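Local coordinates for protein tannase (Lactobacillus plantarum, PDB 4J0G) that probably hydrolyses galloyl ester bonds in tannins and related phenolic esters, as a bacterial tannase of the alpha/beta-hydrolase type, at residues Ala203-His208 against Ile414-Ala419; Gln299-Ser304 against Leu331-Tyr336. All coordinates share one frame; numbering follows the deposited sequence.

Contact 1 lies near the centre of the chain, where strands 200-204 and 411-415 run side by side in the large mixed sheet and give way to loops. Contact 2 is peripheral, packing helix 292-310 against the end of strand 327-331 and the start of helix 333-340. Both its segments fall between those of contact 1 in sequence, within the long excursion before the chain returns to the sheet. The centres are about 16 Å apart, yet the two meet: Ala418, in the loop after strand 411-415, packs on Leu301 and Ser304, and its carbonyl probably accepts a hydrogen bond from Tyr336. This brings the excursion against the loop leading to Asp422 of the 3,4-dihydroxybenzoate site.

Contact 1. Residues Ala203-His208 against Ile414-Ala419; sequences AYCPIH and IRHGAA. With HG (mercury (II) ion), chain D.
Arg415 is gripped through both its backbone polar atoms: its N donates to Ala203 O at 2.9 Å, and its O accepts from Cys205 N at 2.6 Å. Beside this pairing, the Tyr204 and Arg415 side chains start from the same face of the sheet, with Tyr204 CD1 3.7 Å from Arg415 CB and the ring and guanidinium planes 68° apart. Arg415 bends at its second torsion (chi2 -67°), which carries the guanidinium back so that NH1 reaches Ile414 O at 2.9 Å, while NH2 forms a salt bridge with Asp443. On the face that carries Ala203 and Ile414, Ile414 CG2 meets CD of Pro206, just past the strand, at 4.2 Å. These are neighbouring parallel strands of the alpha/beta-hydrolase sheet, and the chains leave it at their C-terminal ends, where this fold places its active-site loops. There the Cys205 sulfur sits in plane at the edge of the His416 ring, SG being 3.7 Å from His416 CD2. The same SG binds the mercury ion at 2.6 Å, roughly at right angles to that approach, alongside two waters. Further out, His416 NE2 is hydrogen-bonded to Asp422 OD1 of the 3,4-dihydroxybenzoate site, whose His452 lies near Cys205.

Contact 2. Residues Gln299-Ser304 against Leu331-Tyr336; sequences QLLISS and LDLSAY
Ile302 and Leu331 bring the backbones nearest, with their CA atoms 6.6 Å apart, where helix 292-310 passes the end of strand 327-331 just before the chain turns into helix 333-340. Leu331 fits against two successive helix residues: its CB touches Ile302 CG1 at 3.8 Å, the two side chains sliding past each other in opposite directions, and its branch CD2 rests on Leu301 CB at 3.9 Å. Leu331 holds its CG opposite the backbone N (chi1 169°), which sends that branch toward Leu301. Farther along Leu301, CD1 meets Leu333 CD2 at 3.8 Å, these two side chains crossing at about a right angle. The same Leu301 CD1 approaches the Tyr336 ring obliquely, 4.2 Å from CE2, one turn further into helix 333-340. That helix is N-capped by Asp332, whose OD1 accepts from Ala335 N at 3.1 Å from above the carboxylate plane. Tyr336 also meets the Phe321 ring, and its hydroxyl is a probable hydrogen-bond partner of Ala418 O. No hydrogen bond joins the two segments, so they are held by apolar van der Waals packing, with Leu301 touching Leu331, Leu333 and Tyr336, and Ile302 adding a second contact to Leu331.

Contact 1. Residues Ala203-His208 against Ile414-Ala419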
loop_
_atom_site.group_PDB
_atom_site.type_symbol
_atom_site.label_atom_id
_atom_site.label_comp_id
_atom_site.label_asym_id
_atom_site.label_seq_id
_atom_site.Cartn_x
_atom_site.Cartn_y
_atom_site.Cartn_z
ATOM N N ALA A 203 4.883 -3.088 1.761
ATOM C CA ALA A 203 3.558 -2.499 1.890
ATOM C C ALA A 203 3.012 -2.543 3.313
ATOM O O ALA A 203 2.930 -3.606 3.935
ATOM C CB ALA A 203 2.589 -3.188 0.929
ATOM N N TYR A 204 2.629 -1.370 3.807
ATOM C CA TYR A 204 1.962 -1.231 5.094
ATOM C C TYR A 204 0.467 -1.032 4.918
ATOM O O TYR A 204 0.042 -0.168 4.147
ATOM C CB TYR A 204 2.568 -0.082 5.889
ATOM C CG TYR A 204 4.010 -0.329 6.265
ATOM C CD1 TYR A 204 4.335 -1.000 7.442
ATOM C CD2 TYR A 204 5.048 0.090 5.439
ATOM C CE1 TYR A 204 5.653 -1.239 7.785
ATOM C CE2 TYR A 204 6.362 -0.142 5.775
ATOM C CZ TYR A 204 6.660 -0.807 6.947
ATOM O OH TYR A 204 7.972 -1.037 7.282
ATOM N N CYS A 205 -0.322 -1.821 5.639
ATOM C CA CYS A 205 -1.777 -1.735 5.581
ATOM C C CYS A 205 -2.290 -1.357 4.194
ATOM O O CYS A 205 -2.968 -0.339 4.047
ATOM C CB CYS A 205 -2.269 -0.683 6.570
ATOM S SG CYS A 205 -1.323 -0.555 8.090
ATOM N N PRO A 206 -1.964 -2.154 3.167
ATOM C CA PRO A 206 -2.408 -1.739 1.831
ATOM C C PRO A 206 -3.934 -1.694 1.707
ATOM O O PRO A 206 -4.587 -2.721 1.902
ATOM C CB PRO A 206 -1.823 -2.829 0.918
ATOM C CG PRO A 206 -1.613 -4.009 1.825
ATOM C CD PRO A 206 -1.222 -3.427 3.145
ATOM N N ILE A 207 -4.498 -0.539 1.358
ATOM C CA ILE A 207 -5.940 -0.464 1.184
ATOM C C ILE A 207 -6.224 -0.781 -0.280
ATOM O O ILE A 207 -6.234 0.106 -1.134
ATOM C CB ILE A 207 -6.479 0.929 1.560
ATOM C CG1 ILE A 207 -6.132 1.268 3.016
ATOM C CG2 ILE A 207 -7.977 1.025 1.288
ATOM C CD1 ILE A 207 -6.701 0.297 4.052
ATOM N N HIS A 208 -6.456 -2.057 -0.554
ATOM C CA HIS A 208 -6.584 -2.565 -1.912
ATOM C C HIS A 208 -7.743 -3.547 -1.949
ATOM O O HIS A 208 -8.434 -3.734 -0.948
ATOM C CB HIS A 208 -5.306 -3.267 -2.352
ATOM C CG HIS A 208 -5.137 -4.629 -1.756
ATOM N ND1 HIS A 208 -4.835 -4.829 -0.426
ATOM C CD2 HIS A 208 -5.229 -5.860 -2.310
ATOM C CE1 HIS A 208 -4.748 -6.125 -0.187
ATOM N NE2 HIS A 208 -4.983 -6.772 -1.313
ATOM N N ILE A 414 4.770 -7.474 3.773
ATOM C CA ILE A 414 3.519 -6.801 4.057
ATOM C C ILE A 414 3.296 -6.736 5.563
ATOM O O ILE A 414 3.508 -7.722 6.268
ATOM C CB ILE A 414 2.355 -7.557 3.381
ATOM C CG1 ILE A 414 2.571 -7.605 1.866
ATOM C CG2 ILE A 414 1.024 -6.937 3.748
ATOM C CD1 ILE A 414 1.538 -8.411 1.114
ATOM N N ARG A 415 2.854 -5.581 6.049
ATOM C CA ARG A 415 2.544 -5.423 7.463
ATOM C C ARG A 415 1.192 -4.745 7.607
ATOM O O ARG A 415 0.861 -3.824 6.859
ATOM C CB ARG A 415 3.632 -4.610 8.158
ATOM C CG ARG A 415 4.971 -5.324 8.268
ATOM C CD ARG A 415 4.856 -6.524 9.206
ATOM N NE ARG A 415 6.135 -7.198 9.432
ATOM C CZ ARG A 415 6.653 -8.138 8.646
ATOM N NH1 ARG A 415 6.004 -8.535 7.560
ATOM N NH2 ARG A 415 7.819 -8.689 8.953
ATOM N N HIS A 416 0.414 -5.206 8.577
ATOM C CA HIS A 416 -0.835 -4.554 8.939
ATOM C C HIS A 416 -0.977 -4.652 10.462
ATOM O O HIS A 416 -0.938 -5.749 11.005
ATOM C CB HIS A 416 -1.986 -5.234 8.191
ATOM C CG HIS A 416 -3.327 -4.617 8.433
ATOM N ND1 HIS A 416 -4.485 -5.359 8.510
ATOM C CD2 HIS A 416 -3.701 -3.321 8.549
ATOM C CE1 HIS A 416 -5.512 -4.549 8.698
ATOM N NE2 HIS A 416 -5.063 -3.307 8.725
ATOM N N GLY A 417 -1.100 -3.530 11.162
ATOM C CA GLY A 417 -1.093 -3.568 12.620
ATOM C C GLY A 417 -2.245 -4.390 13.177
ATOM O O GLY A 417 -3.345 -4.376 12.624
ATOM N N ALA A 418 -1.995 -5.107 14.270
ATOM C CA ALA A 418 -3.022 -5.946 14.880
ATOM C C ALA A 418 -4.160 -5.166 15.543
ATOM O O ALA A 418 -5.197 -5.731 15.882
ATOM C CB ALA A 418 -2.382 -6.892 15.878
ATOM N N ALA A 419 -3.947 -3.869 15.718
ATOM C CA ALA A 419 -4.930 -2.915 16.244
ATOM C C ALA A 419 -5.505 -1.973 15.164
ATOM O O ALA A 419 -6.162 -0.983 15.482
ATOM C CB ALA A 419 -4.356 -2.126 17.412
HETATM HG HG HG D . -3.174 0.765 9.271
HETATM O O HOH W 1 -5.415 1.729 10.789
HETATM O O HOH W 2 -3.586 1.646 6.867
#

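Contact 2. Residues Gln299-Ser304 against Leu331-Tyr336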
loop_
_atom_site.group_PDB
_atom_site.type_symbol
_atom_site.label_atom_id
_atom_site.label_comp_id
_atom_site.label_asym_id
_atom_site.label_seq_id
_atom_site.Cartn_x
_atom_site.Cartn_y
_atom_site.Cartn_z
ATOM N N GLN A 299 -4.964 -17.204 14.171
ATOM C CA GLN A 299 -3.600 -17.630 14.471
ATOM C C GLN A 299 -2.565 -16.529 14.267
ATOM O O GLN A 299 -1.611 -16.417 15.039
ATOM C CB GLN A 299 -3.212 -18.878 13.676
ATOM C CG GLN A 299 -3.662 -20.171 14.331
ATOM C CD GLN A 299 -3.984 -21.254 13.324
ATOM O OE1 GLN A 299 -4.936 -21.131 12.549
ATOM N NE2 GLN A 299 -3.198 -22.328 13.333
ATOM N N LEU A 300 -2.759 -15.705 13.244
ATOM C CA LEU A 300 -1.831 -14.615 12.995
ATOM C C LEU A 300 -1.919 -13.598 14.131
ATOM O O LEU A 300 -0.912 -13.010 14.513
ATOM C CB LEU A 300 -2.075 -13.972 11.629
ATOM C CG LEU A 300 -1.513 -14.813 10.476
ATOM C CD1 LEU A 300 -2.165 -14.443 9.151
ATOM C CD2 LEU A 300 -0.004 -14.684 10.389
ATOM N N LEU A 301 -3.125 -13.376 14.648
ATOM C CA LEU A 301 -3.312 -12.470 15.782
ATOM C C LEU A 301 -2.764 -13.077 17.080
ATOM O O LEU A 301 -2.243 -12.361 17.936
ATOM C CB LEU A 301 -4.794 -12.134 15.950
ATOM C CG LEU A 301 -5.400 -11.208 14.893
ATOM C CD1 LEU A 301 -6.909 -11.145 14.986
ATOM C CD2 LEU A 301 -4.795 -9.826 15.014
ATOM N N ILE A 302 -2.876 -14.394 17.221
ATOM C CA ILE A 302 -2.317 -15.076 18.384
ATOM C C ILE A 302 -0.806 -14.970 18.322
ATOM O O ILE A 302 -0.143 -14.709 19.327
ATOM C CB ILE A 302 -2.694 -16.569 18.416
ATOM C CG1 ILE A 302 -4.173 -16.744 18.775
ATOM C CG2 ILE A 302 -1.807 -17.321 19.399
ATOM C CD1 ILE A 302 -4.687 -18.164 18.585
ATOM N N SER A 303 -0.275 -15.164 17.121
ATOM C CA SER A 303 1.156 -15.112 16.885
ATOM C C SER A 303 1.672 -13.718 17.217
ATOM O O SER A 303 2.708 -13.559 17.864
ATOM C CB SER A 303 1.451 -15.458 15.426
ATOM O OG SER A 303 2.838 -15.648 15.222
ATOM N N SER A 304 0.924 -12.715 16.775
ATOM C CA SER A 304 1.239 -11.319 17.043
ATOM C C SER A 304 1.306 -11.033 18.542
ATOM O O SER A 304 2.247 -10.411 19.026
ATOM C CB SER A 304 0.210 -10.402 16.378
ATOM O OG SER A 304 0.471 -9.045 16.685
ATOM N N LEU A 331 -7.611 -17.494 21.381
ATOM C CA LEU A 331 -8.145 -16.148 21.252
ATOM C C LEU A 331 -9.655 -16.161 20.971
ATOM O O LEU A 331 -10.109 -16.867 20.071
ATOM C CB LEU A 331 -7.417 -15.395 20.137
ATOM C CG LEU A 331 -8.062 -14.073 19.723
ATOM C CD1 LEU A 331 -8.084 -13.107 20.911
ATOM C CD2 LEU A 331 -7.312 -13.472 18.550
ATOM N N ASP A 332 -10.432 -15.408 21.745
ATOM C CA ASP A 332 -11.831 -15.192 21.388
ATOM C C ASP A 332 -11.883 -14.039 20.397
ATOM O O ASP A 332 -11.860 -12.868 20.777
ATOM C CB ASP A 332 -12.648 -14.819 22.623
ATOM C CG ASP A 332 -14.113 -14.588 22.305
ATOM O OD1 ASP A 332 -14.429 -14.313 21.127
ATOM O OD2 ASP A 332 -14.949 -14.659 23.229
ATOM N N LEU A 333 -11.992 -14.388 19.122
ATOM C CA LEU A 333 -11.907 -13.409 18.048
ATOM C C LEU A 333 -12.994 -12.332 18.150
ATOM O O LEU A 333 -12.723 -11.152 17.959
ATOM C CB LEU A 333 -11.971 -14.158 16.711
ATOM C CG LEU A 333 -10.926 -13.915 15.609
ATOM C CD1 LEU A 333 -11.375 -14.401 14.223
ATOM C CD2 LEU A 333 -10.415 -12.483 15.574
ATOM N N SER A 334 -14.224 -12.734 18.465
ATOM C CA SER A 334 -15.326 -11.779 18.596
ATOM C C SER A 334 -15.130 -10.767 19.737
ATOM O O SER A 334 -15.427 -9.581 19.591
ATOM C CB SER A 334 -16.669 -12.504 18.729
ATOM O OG SER A 334 -16.898 -13.347 17.609
ATOM N N ALA A 335 -14.630 -11.248 20.876
ATOM C CA ALA A 335 -14.343 -10.377 22.016
ATOM C C ALA A 335 -13.236 -9.378 21.690
ATOM O O ALA A 335 -13.316 -8.199 22.049
ATOM C CB ALA A 335 -13.979 -11.207 23.242
ATOM N N TYR A 336 -12.198 -9.859 21.011
ATOM C CA TYR A 336 -11.095 -8.999 20.602
ATOM C C TYR A 336 -11.602 -7.888 19.691
ATOM O O TYR A 336 -11.271 -6.713 19.879
ATOM C CB TYR A 336 -9.983 -9.803 19.920
ATOM C CG TYR A 336 -8.833 -8.950 19.428
ATOM C CD1 TYR A 336 -7.892 -8.437 20.308
ATOM C CD2 TYR A 336 -8.687 -8.667 18.075
ATOM C CE1 TYR A 336 -6.845 -7.655 19.856
ATOM C CE2 TYR A 336 -7.640 -7.887 17.613
ATOM C CZ TYR A 336 -6.723 -7.384 18.508
ATOM O OH TYR A 336 -5.683 -6.608 18.054
#